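Local coordinates for protein amidohydrolase (Mycoplasma synoviae, PDB 3OVG) that hydrolyses phosphorylated furanose lactones, D-xylono-1,4-lactone 5-phosphate and L-arabino-1,4-lactone 5-phosphate among them, using a pair of zinc ions, at residues 23-28 with 270-276; 64-70 with 92-98; 183-189 with 211-217. All blocks are in the same frame, centred on the assembly; numbering follows the deposited sequence.

Interaction 1. Residues 23-28 with 270-276. With ZN (zinc ion), chain G.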
ATOM      1  N   THR A  23      40.673   5.055  -7.619  1.00 18.74           N
ATOM      2  CA  THR A  23      39.598   4.160  -8.013  1.00 19.80           C
ATOM      3  C   THR A  23      38.420   4.207  -7.054  1.00 17.90           C
ATOM      4  O   THR A  23      38.555   4.041  -5.839  1.00 16.49           O
ATOM      5  CB  THR A  23      40.083   2.680  -8.108  1.00 19.33           C
ATOM      6  OG1 THR A  23      41.226   2.603  -8.974  1.00 17.85           O
ATOM      7  CG2 THR A  23      38.963   1.762  -8.629  1.00 16.42           C
ATOM      8  N   ASP A  24      37.261   4.411  -7.653  1.00 18.31           N
ATOM      9  CA  ASP A  24      35.988   4.354  -6.984  1.00 16.68           C
ATOM     10  C   ASP A  24      35.583   2.892  -7.122  1.00 18.59           C
ATOM     11  O   ASP A  24      35.301   2.445  -8.239  1.00 18.90           O
ATOM     12  CB  ASP A  24      35.058   5.269  -7.767  1.00 16.10           C
ATOM     13  CG  ASP A  24      33.607   5.127  -7.394  1.00 18.40           C
ATOM     14  OD1 ASP A  24      33.233   4.281  -6.541  1.00 17.18           O
ATOM     15  OD2 ASP A  24      32.836   5.916  -7.979  1.00 19.64           O
ATOM     16  N   CYS A  25      35.537   2.162  -6.008  1.00 16.62           N
ATOM     17  CA  CYS A  25      35.456   0.698  -6.054  1.00 18.06           C
ATOM     18  C   CYS A  25      34.050   0.110  -6.141  1.00 17.58           C
ATOM     19  O   CYS A  25      33.905  -1.109  -6.226  1.00 17.40           O
ATOM     20  CB  CYS A  25      36.220   0.067  -4.882  1.00 16.52           C
ATOM     21  SG  CYS A  25      38.028   0.214  -5.107  1.00 17.85           S
ATOM     22  N   HIS A  26      33.027   0.960  -6.157  1.00 17.20           N
ATOM     23  CA  HIS A  26      31.655   0.483  -6.250  1.00 17.28           C
ATOM     24  C   HIS A  26      30.730   1.628  -6.626  1.00 18.30           C
ATOM     25  O   HIS A  26      30.461   2.501  -5.822  1.00 16.02           O
ATOM     26  CB  HIS A  26      31.240  -0.179  -4.928  1.00 18.65           C
ATOM     27  CG  HIS A  26      29.850  -0.733  -4.921  1.00 20.08           C
ATOM     28  ND1 HIS A  26      29.495  -1.843  -4.176  1.00 20.63           N
ATOM     29  CD2 HIS A  26      28.724  -0.327  -5.560  1.00 19.51           C
ATOM     30  CE1 HIS A  26      28.205  -2.079  -4.342  1.00 23.20           C
ATOM     31  NE2 HIS A  26      27.715  -1.174  -5.175  1.00 19.84           N
ATOM     32  N   ASP A  27      30.259   1.620  -7.870  1.00 18.28           N
ATOM     33  CA  ASP A  27      29.431   2.711  -8.336  1.00 18.17           C
ATOM     34  C   ASP A  27      28.612   2.312  -9.549  1.00 17.14           C
ATOM     35  O   ASP A  27      28.636   1.137  -9.956  1.00 17.60           O
ATOM     36  CB  ASP A  27      30.301   3.940  -8.621  1.00 18.42           C
ATOM     37  CG  ASP A  27      29.674   5.210  -8.086  1.00 18.46           C
ATOM     38  OD1 ASP A  27      28.445   5.358  -8.257  1.00 17.48           O
ATOM     39  OD2 ASP A  27      30.388   6.042  -7.483  1.00 19.49           O
ATOM     40  N   HIS A  28      27.903   3.272 -10.137  1.00 16.48           N
ATOM     41  CA  HIS A  28      26.951   2.938 -11.172  1.00 17.06           C
ATOM     42  C   HIS A  28      26.837   4.083 -12.122  1.00 18.00           C
ATOM     43  O   HIS A  28      27.121   5.200 -11.754  1.00 17.08           O
ATOM     44  CB  HIS A  28      25.563   2.660 -10.579  1.00 15.86           C
ATOM     45  CG  HIS A  28      25.566   1.561  -9.581  1.00 16.31           C
ATOM     46  ND1 HIS A  28      25.448   0.241  -9.941  1.00 17.59           N
ATOM     47  CD2 HIS A  28      25.751   1.574  -8.240  1.00 18.50           C
ATOM     48  CE1 HIS A  28      25.541  -0.517  -8.867  1.00 18.57           C
ATOM     49  NE2 HIS A  28      25.736   0.270  -7.823  1.00 18.71           N
ATOM     50  N   THR A 270      38.707   0.408   1.096  1.00 14.56           N
ATOM     51  CA  THR A 270      38.570   1.179  -0.124  1.00 15.75           C
ATOM     52  C   THR A 270      37.352   2.084   0.018  1.00 15.44           C
ATOM     53  O   THR A 270      36.600   1.986   1.006  1.00 16.07           O
ATOM     54  CB  THR A 270      38.444   0.272  -1.374  1.00 15.62           C
ATOM     55  OG1 THR A 270      37.374  -0.636  -1.165  1.00 13.48           O
ATOM     56  CG2 THR A 270      39.740  -0.515  -1.592  1.00 14.73           C
ATOM     57  N   LEU A 271      37.163   2.975  -0.948  1.00 16.28           N
ATOM     58  CA  LEU A 271      36.067   3.947  -0.910  1.00 15.08           C
ATOM     59  C   LEU A 271      35.253   3.856  -2.209  1.00 18.11           C
ATOM     60  O   LEU A 271      35.709   3.290  -3.195  1.00 17.18           O
ATOM     61  CB  LEU A 271      36.604   5.362  -0.732  1.00 13.79           C
ATOM     62  CG  LEU A 271      36.900   5.856   0.696  1.00 17.41           C
ATOM     63  CD1 LEU A 271      37.318   7.318   0.642  1.00 16.09           C
ATOM     64  CD2 LEU A 271      35.637   5.692   1.546  1.00 15.14           C
ATOM     65  N   SER A 272      34.060   4.433  -2.182  1.00 18.79           N
ATOM     66  CA  SER A 272      33.081   4.329  -3.259  1.00 18.33           C
ATOM     67  C   SER A 272      31.969   5.322  -2.945  1.00 19.10           C
ATOM     68  O   SER A 272      31.854   5.780  -1.808  1.00 19.62           O
ATOM     69  CB  SER A 272      32.500   2.926  -3.325  1.00 17.23           C
ATOM     70  OG  SER A 272      31.743   2.626  -2.161  1.00 17.34           O
ATOM     71  N   LEU A 273      31.174   5.677  -3.946  1.00 19.02           N
ATOM     72  CA  LEU A 273      29.981   6.483  -3.715  1.00 20.00           C
ATOM     73  C   LEU A 273      28.707   5.586  -3.780  1.00 19.32           C
ATOM     74  O   LEU A 273      27.669   5.893  -3.167  1.00 18.33           O
ATOM     75  CB  LEU A 273      29.911   7.656  -4.707  1.00 16.40           C
ATOM     76  CG  LEU A 273      30.686   8.905  -4.274  1.00 19.57           C
ATOM     77  CD1 LEU A 273      30.661   8.980  -2.751  1.00 20.17           C
ATOM     78  CD2 LEU A 273      32.105   8.910  -4.754  1.00 20.91           C
ATOM     79  N   ASP A 274      28.804   4.456  -4.481  1.00 16.86           N
ATOM     80  CA  ASP A 274      27.629   3.650  -4.716  1.00 16.46           C
ATOM     81  C   ASP A 274      26.443   4.554  -5.115  1.00 18.00           C
ATOM     82  O   ASP A 274      25.380   4.519  -4.483  1.00 16.12           O
ATOM     83  CB  ASP A 274      27.272   2.819  -3.465  1.00 18.10           C
ATOM     84  CG  ASP A 274      26.102   1.871  -3.731  1.00 18.74           C
ATOM     85  OD1 ASP A 274      25.952   1.491  -4.892  1.00 16.40           O
ATOM     86  OD2 ASP A 274      25.333   1.531  -2.816  1.00 19.16           O
ATOM     87  N   ALA A 275      26.631   5.365  -6.161  1.00 16.07           N
ATOM     88  CA  ALA A 275      25.604   6.313  -6.592  1.00 17.42           C
ATOM     89  C   ALA A 275      24.595   5.587  -7.490  1.00 18.93           C
ATOM     90  O   ALA A 275      24.566   5.773  -8.717  1.00 20.92           O
ATOM     91  CB  ALA A 275      26.260   7.499  -7.320  1.00 16.78           C
ATOM     92  N   GLY A 276      23.767   4.752  -6.867  1.00 19.15           N
ATOM     93  CA  GLY A 276      22.915   3.839  -7.611  1.00 21.12           C
ATOM     94  C   GLY A 276      21.449   4.227  -7.662  1.00 22.18           C
ATOM     95  O   GLY A 276      20.601   3.392  -7.982  1.00 20.90           O
TER
HETATM   96 ZN    ZN G 362      25.474  -0.524  -5.691  1.00 34.02          ZN
HETATM   97  O   HOH W   1      39.064   3.268  -3.113  1.00 16.33           O
HETATM   98  O   HOH W   2      24.394  -0.587  -3.601  1.00 25.33           O
HETATM   99  O   HOH W   3      23.063  -0.004  -6.128  1.00 24.73           O

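Interaction 2. Residues 64-70 with 92-98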
ATOM      1  N   SER A  64      40.537   8.135 -11.770  1.00 18.81           N
ATOM      2  CA  SER A  64      40.754   7.425 -13.040  1.00 19.45           C
ATOM      3  C   SER A  64      39.780   6.271 -13.239  1.00 19.38           C
ATOM      4  O   SER A  64      39.192   6.108 -14.306  1.00 19.12           O
ATOM      5  CB  SER A  64      42.179   6.830 -13.105  1.00 20.18           C
ATOM      6  OG  SER A  64      43.176   7.823 -13.272  1.00 22.14           O
ATOM      7  N   THR A  65      39.628   5.427 -12.221  1.00 19.72           N
ATOM      8  CA  THR A  65      38.903   4.190 -12.456  1.00 16.31           C
ATOM      9  C   THR A  65      37.570   4.077 -11.712  1.00 16.60           C
ATOM     10  O   THR A  65      37.485   4.376 -10.531  1.00 16.70           O
ATOM     11  CB  THR A  65      39.795   2.959 -12.164  1.00 18.04           C
ATOM     12  OG1 THR A  65      40.956   3.002 -13.011  1.00 17.14           O
ATOM     13  CG2 THR A  65      39.018   1.690 -12.425  1.00 15.99           C
ATOM     14  N   ILE A  66      36.534   3.630 -12.407  1.00 15.94           N
ATOM     15  CA  ILE A  66      35.281   3.335 -11.730  1.00 17.47           C
ATOM     16  C   ILE A  66      34.861   1.895 -11.959  1.00 16.88           C
ATOM     17  O   ILE A  66      34.766   1.444 -13.093  1.00 17.27           O
ATOM     18  CB  ILE A  66      34.155   4.339 -12.135  1.00 16.14           C
ATOM     19  CG1 ILE A  66      34.497   5.722 -11.606  1.00 16.24           C
ATOM     20  CG2 ILE A  66      32.802   3.898 -11.589  1.00 17.42           C
ATOM     21  CD1 ILE A  66      33.728   6.846 -12.239  1.00 14.98           C
ATOM     22  N   VAL A  67      34.656   1.152 -10.870  1.00 17.11           N
ATOM     23  CA  VAL A  67      34.129  -0.208 -10.964  1.00 14.76           C
ATOM     24  C   VAL A  67      32.583  -0.191 -10.860  1.00 16.42           C
ATOM     25  O   VAL A  67      32.013   0.059  -9.798  1.00 17.47           O
ATOM     26  CB  VAL A  67      34.710  -1.104  -9.851  1.00 16.29           C
ATOM     27  CG1 VAL A  67      34.324  -2.578 -10.046  1.00 14.45           C
ATOM     28  CG2 VAL A  67      36.251  -0.938  -9.776  1.00 15.99           C
ATOM     29  N   THR A  68      31.906  -0.497 -11.952  1.00 15.13           N
ATOM     30  CA  THR A  68      30.459  -0.495 -11.938  1.00 15.65           C
ATOM     31  C   THR A  68      29.924  -1.866 -11.497  1.00 14.98           C
ATOM     32  O   THR A  68      30.070  -2.862 -12.203  1.00 17.48           O
ATOM     33  CB  THR A  68      29.884  -0.060 -13.309  1.00 16.88           C
ATOM     34  OG1 THR A  68      30.361  -0.939 -14.327  1.00 16.10           O
ATOM     35  CG2 THR A  68      30.358   1.367 -13.649  1.00 16.98           C
HETATM   36  N   MSE A  69      29.290  -1.905 -10.333  1.00 14.72           N
HETATM   37  CA  MSE A  69      28.943  -3.171  -9.702  1.00 17.39           C
HETATM   38  C   MSE A  69      27.521  -3.705 -10.034  1.00 16.51           C
HETATM   39  O   MSE A  69      26.736  -3.988  -9.142  1.00 17.84           O
HETATM   40  CB  MSE A  69      29.154  -3.072  -8.180  1.00 16.08           C
HETATM   41  CG  MSE A  69      30.653  -2.925  -7.767  1.00 16.92           C
HETATM   42 SE   MSE A  69      31.789  -4.413  -8.421  1.00 25.58          SE
HETATM   43  CE  MSE A  69      30.595  -5.974  -8.070  1.00 15.22           C
ATOM     44  N   ASP A  70      27.205  -3.848 -11.311  1.00 16.64           N
ATOM     45  CA  ASP A  70      25.912  -4.415 -11.674  1.00 17.30           C
ATOM     46  C   ASP A  70      26.054  -5.855 -12.184  1.00 17.47           C
ATOM     47  O   ASP A  70      26.663  -6.087 -13.219  1.00 18.01           O
ATOM     48  CB  ASP A  70      25.292  -3.555 -12.750  1.00 18.20           C
ATOM     49  CG  ASP A  70      25.481  -2.055 -12.468  1.00 20.60           C
ATOM     50  OD1 ASP A  70      26.488  -1.479 -12.967  1.00 19.08           O
ATOM     51  OD2 ASP A  70      24.628  -1.484 -11.752  1.00 18.34           O
ATOM     52  N   GLY A  92      41.982   9.211 -19.716  1.00 25.14           N
ATOM     53  CA  GLY A  92      42.574   8.352 -18.706  1.00 22.05           C
ATOM     54  C   GLY A  92      41.580   7.595 -17.827  1.00 23.22           C
ATOM     55  O   GLY A  92      41.989   6.975 -16.839  1.00 20.61           O
ATOM     56  N   GLY A  93      40.292   7.623 -18.191  1.00 22.17           N
ATOM     57  CA  GLY A  93      39.262   6.943 -17.414  1.00 20.36           C
ATOM     58  C   GLY A  93      39.215   5.446 -17.714  1.00 20.73           C
ATOM     59  O   GLY A  93      39.381   5.058 -18.870  1.00 18.81           O
ATOM     60  N   ASN A  94      38.995   4.614 -16.691  1.00 16.71           N
ATOM     61  CA  ASN A  94      38.815   3.171 -16.895  1.00 17.43           C
ATOM     62  C   ASN A  94      37.507   2.685 -16.279  1.00 18.81           C
ATOM     63  O   ASN A  94      37.092   3.174 -15.209  1.00 17.95           O
ATOM     64  CB  ASN A  94      39.934   2.339 -16.254  1.00 18.46           C
ATOM     65  CG  ASN A  94      41.344   2.746 -16.715  1.00 21.12           C
ATOM     66  OD1 ASN A  94      42.116   3.349 -15.942  1.00 21.29           O
ATOM     67  ND2 ASN A  94      41.689   2.404 -17.961  1.00 16.24           N
ATOM     68  N   VAL A  95      36.882   1.707 -16.930  1.00 16.54           N
ATOM     69  CA  VAL A  95      35.700   1.043 -16.377  1.00 16.48           C
ATOM     70  C   VAL A  95      35.907  -0.472 -16.209  1.00 16.73           C
ATOM     71  O   VAL A  95      36.402  -1.177 -17.116  1.00 16.21           O
ATOM     72  CB  VAL A  95      34.479   1.295 -17.242  1.00 16.51           C
ATOM     73  CG1 VAL A  95      33.263   0.543 -16.672  1.00 14.53           C
ATOM     74  CG2 VAL A  95      34.202   2.813 -17.344  1.00 16.73           C
ATOM     75  N   ILE A  96      35.547  -0.972 -15.034  1.00 17.24           N
ATOM     76  CA  ILE A  96      35.608  -2.398 -14.790  1.00 15.73           C
ATOM     77  C   ILE A  96      34.188  -2.843 -14.530  1.00 15.68           C
ATOM     78  O   ILE A  96      33.499  -2.270 -13.688  1.00 17.30           O
ATOM     79  CB  ILE A  96      36.508  -2.728 -13.610  1.00 16.89           C
ATOM     80  CG1 ILE A  96      37.969  -2.396 -13.960  1.00 17.10           C
ATOM     81  CG2 ILE A  96      36.347  -4.222 -13.222  1.00 16.95           C
ATOM     82  CD1 ILE A  96      38.934  -2.660 -12.779  1.00 17.38           C
HETATM   83  N   MSE A  97      33.720  -3.842 -15.272  1.00 14.47           N
HETATM   84  CA  MSE A  97      32.342  -4.273 -15.103  1.00 15.02           C
HETATM   85  C   MSE A  97      32.291  -5.624 -14.399  1.00 17.60           C
HETATM   86  O   MSE A  97      33.318  -6.294 -14.293  1.00 15.32           O
HETATM   87  CB  MSE A  97      31.627  -4.323 -16.462  1.00 14.53           C
HETATM   88  CG  MSE A  97      31.321  -2.911 -16.993  1.00 13.75           C
HETATM   89 SE   MSE A  97      30.283  -3.123 -18.665  1.00 29.14          SE
HETATM   90  CE  MSE A  97      28.476  -3.448 -17.923  1.00 17.06           C
ATOM     91  N   SER A  98      31.091  -6.044 -13.977  1.00 15.37           N
ATOM     92  CA  SER A  98      30.975  -7.199 -13.094  1.00 13.66           C
ATOM     93  C   SER A  98      30.214  -8.343 -13.691  1.00 13.79           C
ATOM     94  O   SER A  98      29.253  -8.142 -14.462  1.00 15.86           O
ATOM     95  CB  SER A  98      30.301  -6.798 -11.795  1.00 13.55           C
ATOM     96  OG  SER A  98      30.289  -7.877 -10.876  1.00 16.60           O
TER
HETATM   97  O   HOH W   4      28.741  -4.558 -14.499  1.00 15.91           O

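Interaction 3. Residues 183-189 with 211-217. With ZN (zinc ion), chain H.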
ATOM      1  N   CYS A 183      40.101 -13.625 -10.869  1.00 18.03           N
ATOM      2  CA  CYS A 183      39.423 -12.315 -10.749  1.00 16.57           C
ATOM      3  C   CYS A 183      39.087 -11.871  -9.304  1.00 16.24           C
ATOM      4  O   CYS A 183      38.902 -12.701  -8.408  1.00 18.99           O
ATOM      5  CB  CYS A 183      38.158 -12.274 -11.609  1.00 17.24           C
ATOM      6  SG  CYS A 183      36.756 -13.218 -10.949  1.00 16.48           S
ATOM      7  N   PRO A 184      38.997 -10.551  -9.074  1.00 16.82           N
ATOM      8  CA  PRO A 184      38.526 -10.055  -7.780  1.00 13.71           C
ATOM      9  C   PRO A 184      37.044 -10.354  -7.543  1.00 15.60           C
ATOM     10  O   PRO A 184      36.311 -10.779  -8.458  1.00 14.41           O
ATOM     11  CB  PRO A 184      38.753  -8.537  -7.850  1.00 17.13           C
ATOM     12  CG  PRO A 184      39.212  -8.217  -9.230  1.00 15.91           C
ATOM     13  CD  PRO A 184      39.344  -9.479 -10.026  1.00 15.70           C
ATOM     14  N   ILE A 185      36.633 -10.151  -6.293  1.00 15.40           N
ATOM     15  CA  ILE A 185      35.293 -10.443  -5.810  1.00 14.03           C
ATOM     16  C   ILE A 185      34.865  -9.198  -5.057  1.00 14.74           C
ATOM     17  O   ILE A 185      35.664  -8.630  -4.299  1.00 16.81           O
ATOM     18  CB  ILE A 185      35.331 -11.650  -4.814  1.00 13.37           C
ATOM     19  CG1 ILE A 185      35.720 -12.959  -5.530  1.00 14.44           C
ATOM     20  CG2 ILE A 185      34.032 -11.808  -4.073  1.00 11.74           C
ATOM     21  CD1 ILE A 185      35.961 -14.111  -4.593  1.00 14.04           C
ATOM     22  N   LEU A 186      33.638  -8.739  -5.275  1.00 14.83           N
ATOM     23  CA  LEU A 186      33.044  -7.795  -4.323  1.00 15.55           C
ATOM     24  C   LEU A 186      31.661  -8.280  -3.872  1.00 15.87           C
ATOM     25  O   LEU A 186      30.811  -8.653  -4.704  1.00 16.35           O
ATOM     26  CB  LEU A 186      32.979  -6.377  -4.895  1.00 15.90           C
ATOM     27  CG  LEU A 186      32.357  -5.290  -3.972  1.00 16.76           C
ATOM     28  CD1 LEU A 186      33.013  -3.898  -4.134  1.00 16.53           C
ATOM     29  CD2 LEU A 186      30.838  -5.177  -4.179  1.00 15.71           C
ATOM     30  N   VAL A 187      31.442  -8.303  -2.568  1.00 15.18           N
ATOM     31  CA  VAL A 187      30.146  -8.721  -2.012  1.00 14.52           C
ATOM     32  C   VAL A 187      29.324  -7.576  -1.387  1.00 16.57           C
ATOM     33  O   VAL A 187      29.839  -6.826  -0.555  1.00 16.23           O
ATOM     34  CB  VAL A 187      30.300  -9.862  -1.003  1.00 15.21           C
ATOM     35  CG1 VAL A 187      28.902 -10.428  -0.603  1.00 14.89           C
ATOM     36  CG2 VAL A 187      31.147 -11.007  -1.620  1.00 14.35           C
ATOM     37  N   HIS A 188      28.060  -7.435  -1.827  1.00 16.52           N
ATOM     38  CA  HIS A 188      27.067  -6.530  -1.223  1.00 16.40           C
ATOM     39  C   HIS A 188      26.552  -7.165   0.061  1.00 16.88           C
ATOM     40  O   HIS A 188      25.994  -8.262   0.015  1.00 18.48           O
ATOM     41  CB  HIS A 188      25.881  -6.294  -2.208  1.00 18.58           C
ATOM     42  CG  HIS A 188      24.563  -5.987  -1.538  1.00 20.92           C
ATOM     43  ND1 HIS A 188      23.937  -4.757  -1.634  1.00 23.10           N
ATOM     44  CD2 HIS A 188      23.748  -6.750  -0.764  1.00 20.81           C
ATOM     45  CE1 HIS A 188      22.808  -4.771  -0.948  1.00 21.58           C
ATOM     46  NE2 HIS A 188      22.663  -5.976  -0.417  1.00 21.69           N
ATOM     47  N   THR A 189      26.731  -6.522   1.217  1.00 17.01           N
ATOM     48  CA  THR A 189      26.020  -6.979   2.413  1.00 16.18           C
ATOM     49  C   THR A 189      24.835  -6.041   2.615  1.00 17.68           C
ATOM     50  O   THR A 189      24.860  -4.907   2.125  1.00 18.92           O
ATOM     51  CB  THR A 189      26.910  -6.995   3.664  1.00 16.14           C
ATOM     52  OG1 THR A 189      27.355  -5.668   3.954  1.00 19.60           O
ATOM     53  CG2 THR A 189      28.123  -7.909   3.439  1.00 16.38           C
ATOM     54  N   LYS A 211      41.727 -10.910  -2.667  1.00 19.48           N
ATOM     55  CA  LYS A 211      40.900 -10.573  -3.841  1.00 19.61           C
ATOM     56  C   LYS A 211      39.474 -10.128  -3.462  1.00 18.31           C
ATOM     57  O   LYS A 211      38.631  -9.840  -4.348  1.00 16.63           O
ATOM     58  CB  LYS A 211      40.773 -11.782  -4.763  1.00 18.36           C
ATOM     59  CG  LYS A 211      42.046 -12.267  -5.423  1.00 19.72           C
ATOM     60  CD  LYS A 211      42.631 -11.226  -6.394  1.00 22.36           C
ATOM     61  CE  LYS A 211      43.631 -10.288  -5.681  1.00 22.73           C
ATOM     62  NZ  LYS A 211      44.620  -9.735  -6.636  1.00 26.34           N
ATOM     63  N   ILE A 212      39.212 -10.059  -2.159  1.00 16.12           N
ATOM     64  CA  ILE A 212      37.851  -9.896  -1.666  1.00 17.30           C
ATOM     65  C   ILE A 212      37.590  -8.513  -1.108  1.00 16.71           C
ATOM     66  O   ILE A 212      38.243  -8.080  -0.148  1.00 16.78           O
ATOM     67  CB  ILE A 212      37.531 -10.909  -0.528  1.00 17.31           C
ATOM     68  CG1 ILE A 212      37.788 -12.358  -0.979  1.00 15.66           C
ATOM     69  CG2 ILE A 212      36.098 -10.653   0.078  1.00 15.52           C
ATOM     70  CD1 ILE A 212      37.394 -13.396   0.085  1.00 15.97           C
ATOM     71  N   GLN A 213      36.607  -7.841  -1.691  1.00 15.15           N
ATOM     72  CA  GLN A 213      36.016  -6.671  -1.047  1.00 14.81           C
ATOM     73  C   GLN A 213      34.603  -6.948  -0.531  1.00 14.84           C
ATOM     74  O   GLN A 213      33.794  -7.671  -1.183  1.00 12.71           O
ATOM     75  CB  GLN A 213      35.929  -5.517  -2.032  1.00 15.78           C
ATOM     76  CG  GLN A 213      37.247  -4.820  -2.316  1.00 17.24           C
ATOM     77  CD  GLN A 213      37.091  -3.801  -3.421  1.00 18.41           C
ATOM     78  OE1 GLN A 213      37.103  -4.163  -4.606  1.00 17.11           O
ATOM     79  NE2 GLN A 213      36.945  -2.518  -3.048  1.00 12.39           N
ATOM     80  N   ILE A 214      34.300  -6.368   0.630  1.00 13.19           N
ATOM     81  CA  ILE A 214      32.958  -6.444   1.165  1.00 16.27           C
ATOM     82  C   ILE A 214      32.348  -5.046   1.293  1.00 16.00           C
ATOM     83  O   ILE A 214      32.877  -4.197   2.009  1.00 16.64           O
ATOM     84  CB  ILE A 214      32.901  -7.187   2.511  1.00 16.65           C
ATOM     85  CG1 ILE A 214      33.458  -8.608   2.362  1.00 18.88           C
ATOM     86  CG2 ILE A 214      31.439  -7.265   2.992  1.00 16.63           C
ATOM     87  CD1 ILE A 214      33.262  -9.450   3.613  1.00 16.78           C
ATOM     88  N   SER A 215      31.227  -4.814   0.610  1.00 15.57           N
ATOM     89  CA  SER A 215      30.634  -3.469   0.537  1.00 17.66           C
ATOM     90  C   SER A 215      29.569  -3.234   1.613  1.00 17.26           C
ATOM     91  O   SER A 215      29.006  -4.196   2.156  1.00 18.66           O
ATOM     92  CB  SER A 215      30.008  -3.237  -0.857  1.00 17.81           C
ATOM     93  OG  SER A 215      30.884  -2.510  -1.704  1.00 19.73           O
ATOM     94  N   HIS A 216      29.294  -1.949   1.866  1.00 16.74           N
ATOM     95  CA  HIS A 216      28.213  -1.437   2.735  1.00 18.42           C
ATOM     96  C   HIS A 216      28.370  -1.589   4.256  1.00 17.94           C
ATOM     97  O   HIS A 216      27.395  -1.424   4.995  1.00 17.46           O
ATOM     98  CB  HIS A 216      26.849  -1.956   2.321  1.00 18.21           C
ATOM     99  CG  HIS A 216      26.633  -1.939   0.851  1.00 19.28           C
ATOM    100  ND1 HIS A 216      26.928  -0.843   0.069  1.00 19.86           N
ATOM    101  CD2 HIS A 216      26.156  -2.885   0.011  1.00 21.52           C
ATOM    102  CE1 HIS A 216      26.675  -1.124  -1.194  1.00 21.45           C
ATOM    103  NE2 HIS A 216      26.195  -2.353  -1.256  1.00 22.78           N
ATOM    104  N   LEU A 217      29.580  -1.830   4.733  1.00 13.76           N
ATOM    105  CA  LEU A 217      29.736  -1.952   6.165  1.00 15.68           C
ATOM    106  C   LEU A 217      29.412  -0.600   6.808  1.00 16.01           C
ATOM    107  O   LEU A 217      29.117  -0.540   7.993  1.00 16.15           O
ATOM    108  CB  LEU A 217      31.155  -2.386   6.541  1.00 15.44           C
ATOM    109  CG  LEU A 217      31.407  -3.901   6.576  1.00 17.09           C
ATOM    110  CD1 LEU A 217      30.617  -4.534   7.740  1.00 18.62           C
ATOM    111  CD2 LEU A 217      31.087  -4.551   5.249  1.00 14.60           C
TER
HETATM  112 ZN    ZN H 363      24.774  -2.980  -3.070  1.00 46.74          ZN
HETATM  113  O   HOH W   2      24.394  -0.587  -3.601  1.00 25.33           O

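Interaction 1. Residues 23-28 with 270-276
Metal sites of TIM-barrel hydrolases gather where strands run out into loops, and 270-276 illustrates this beside 23-28, their end-to-end directions 18° apart. Thr270 lays its CB against Cys25 SG at 3.8 Å, while its hydroxyl bonds to Gln213. The carbonyl of Leu271 accepts a straight hydrogen bond from Cys25 (N to O, 3.0 Å), and a water joins Leu271 N to Thr23 O. Ser272 CB packs on His26 CB at 3.7 Å. Beyond Leu273, Asp274 takes over: its N donates to His26 O (2.9 Å), and its OD1 sits 2.2 Å from a zinc ion that His26 NE2 and His28 NE2 also bind, at 2.4 and 2.3 Å. Their ND1 atoms bond to Ser215 and Asp70, respectively. Ala275, centre of an inverse gamma turn, gives its N to Asp27 OD1 at 2.8 Å, and that oxygen also accepts His28 N, at 2.9 Å. Backbone and carboxylate bonds thus hold the segments together beside three ligands, with modified Lys155 and two waters completing this zinc's shell.

Interaction 2. Residues 64-70 with 92-98
How neighbouring parallel strands in a beta-alpha-beta unit pair can be read along 64-70. Ser64 O receives Asn94 N at 2.8 Å, just after the Schellman motif at Gly92 has ended the connecting helix 78-88. Thr65 sits beside Asn94, its hydroxyl bonded to Leu20 O. Ile66 then uses both backbone groups: its N reaches Asn94 O at 2.9 Å and its O accepts Ile96 N at 3.2 Å. On the face it shares with Val95, Ile66 meets helix 48-60; on the other, Val67 CG1 packs on Ile96 CG2 at 4.1 Å. Thr68 N closes the regular pairing on Ile96 O (2.9 Å). Past it the strands part: selenomethionine Met69 turns through an inverse gamma turn, its CE 3.4 Å from Ser98 OG, and one water links Thr68 O and Asp70 O to Ser98 N. Ordinary strand pairing therefore gives way to water-mediated bonding at the C-terminal end, where Asp70 OD2 bonds His28 ND1, an outer-shell partner for a zinc-binding histidine.

Interaction 3. Residues 183-189 with 211-217
Two adjacent parallel strands, 185-190 and 212-215, meet here in the wall of the barrel, joined by helix 195-205 as a beta-alpha-beta unit. Their segment axes come within 4.6 Å and diverge by only 20°. The pairing follows the parallel pattern, in which the N and O of one residue bond to the two residues flanking its opposite number: Ile185 N donates to Lys211 O (2.8 Å) and its O accepts Gln213 N (2.9 Å), then Val187 N donates to Gln213 O (2.8 Å) and Val187 O accepts Ser215 N (2.7 Å). Thr189 ends the series, its N bonding weakly to Ser215 O at 3.4 Å while its OG1 donates to the same oxygen at 2.9 Å. Ile185, Val187, Ile212 and Ile214 occupy one face, where Val187 and Ile212 pack on helix 195-205. The other face carries Leu186, His188, Gln213 and Ser215; Leu186 CD1 lies 3.5 Å from Ser215 OG, whose hydrogen-bond partner is His26. At the C-terminal end, His188 ND1 and His216 NE2 both bind the same zinc ion, each at 2.4 Å. The positive phi of His216 marks its departure from the strand, and Asp240 bonds to its ND1. Modified Lys155 and a water complete this shell. Metal ligands at the C-terminal ends of parallel barrel strands are the hallmark of the TIM-barrel amidohydrolases, here of the phosphotriesterase family.

In the fold
From the N terminus, strand 22-25 opens the loop that interaction 1 closes only at 270-276, joining the first and last barrel strands so that the ring is shut. The other two contacts nest inside this loop in series: interaction 2 closes a short beta-alpha-beta excursion before interaction 3 closes another. Strand 63-68 pairs with 22-25 as well as 94-97, with Asp24 N to Thr65 O bonded at 2.9 Å, so interactions 1 and 2 are continuous. Past strand 236-239, Thr270 OG1 to Gln213 NE2 (2.7 Å) ties interaction 1 to interaction 3, and one water, bound to both zinc ions, bridges the two metal sites. Interactions 2 and 3 meet through Met69 CE and Leu186 CD2 at 4.0 Å.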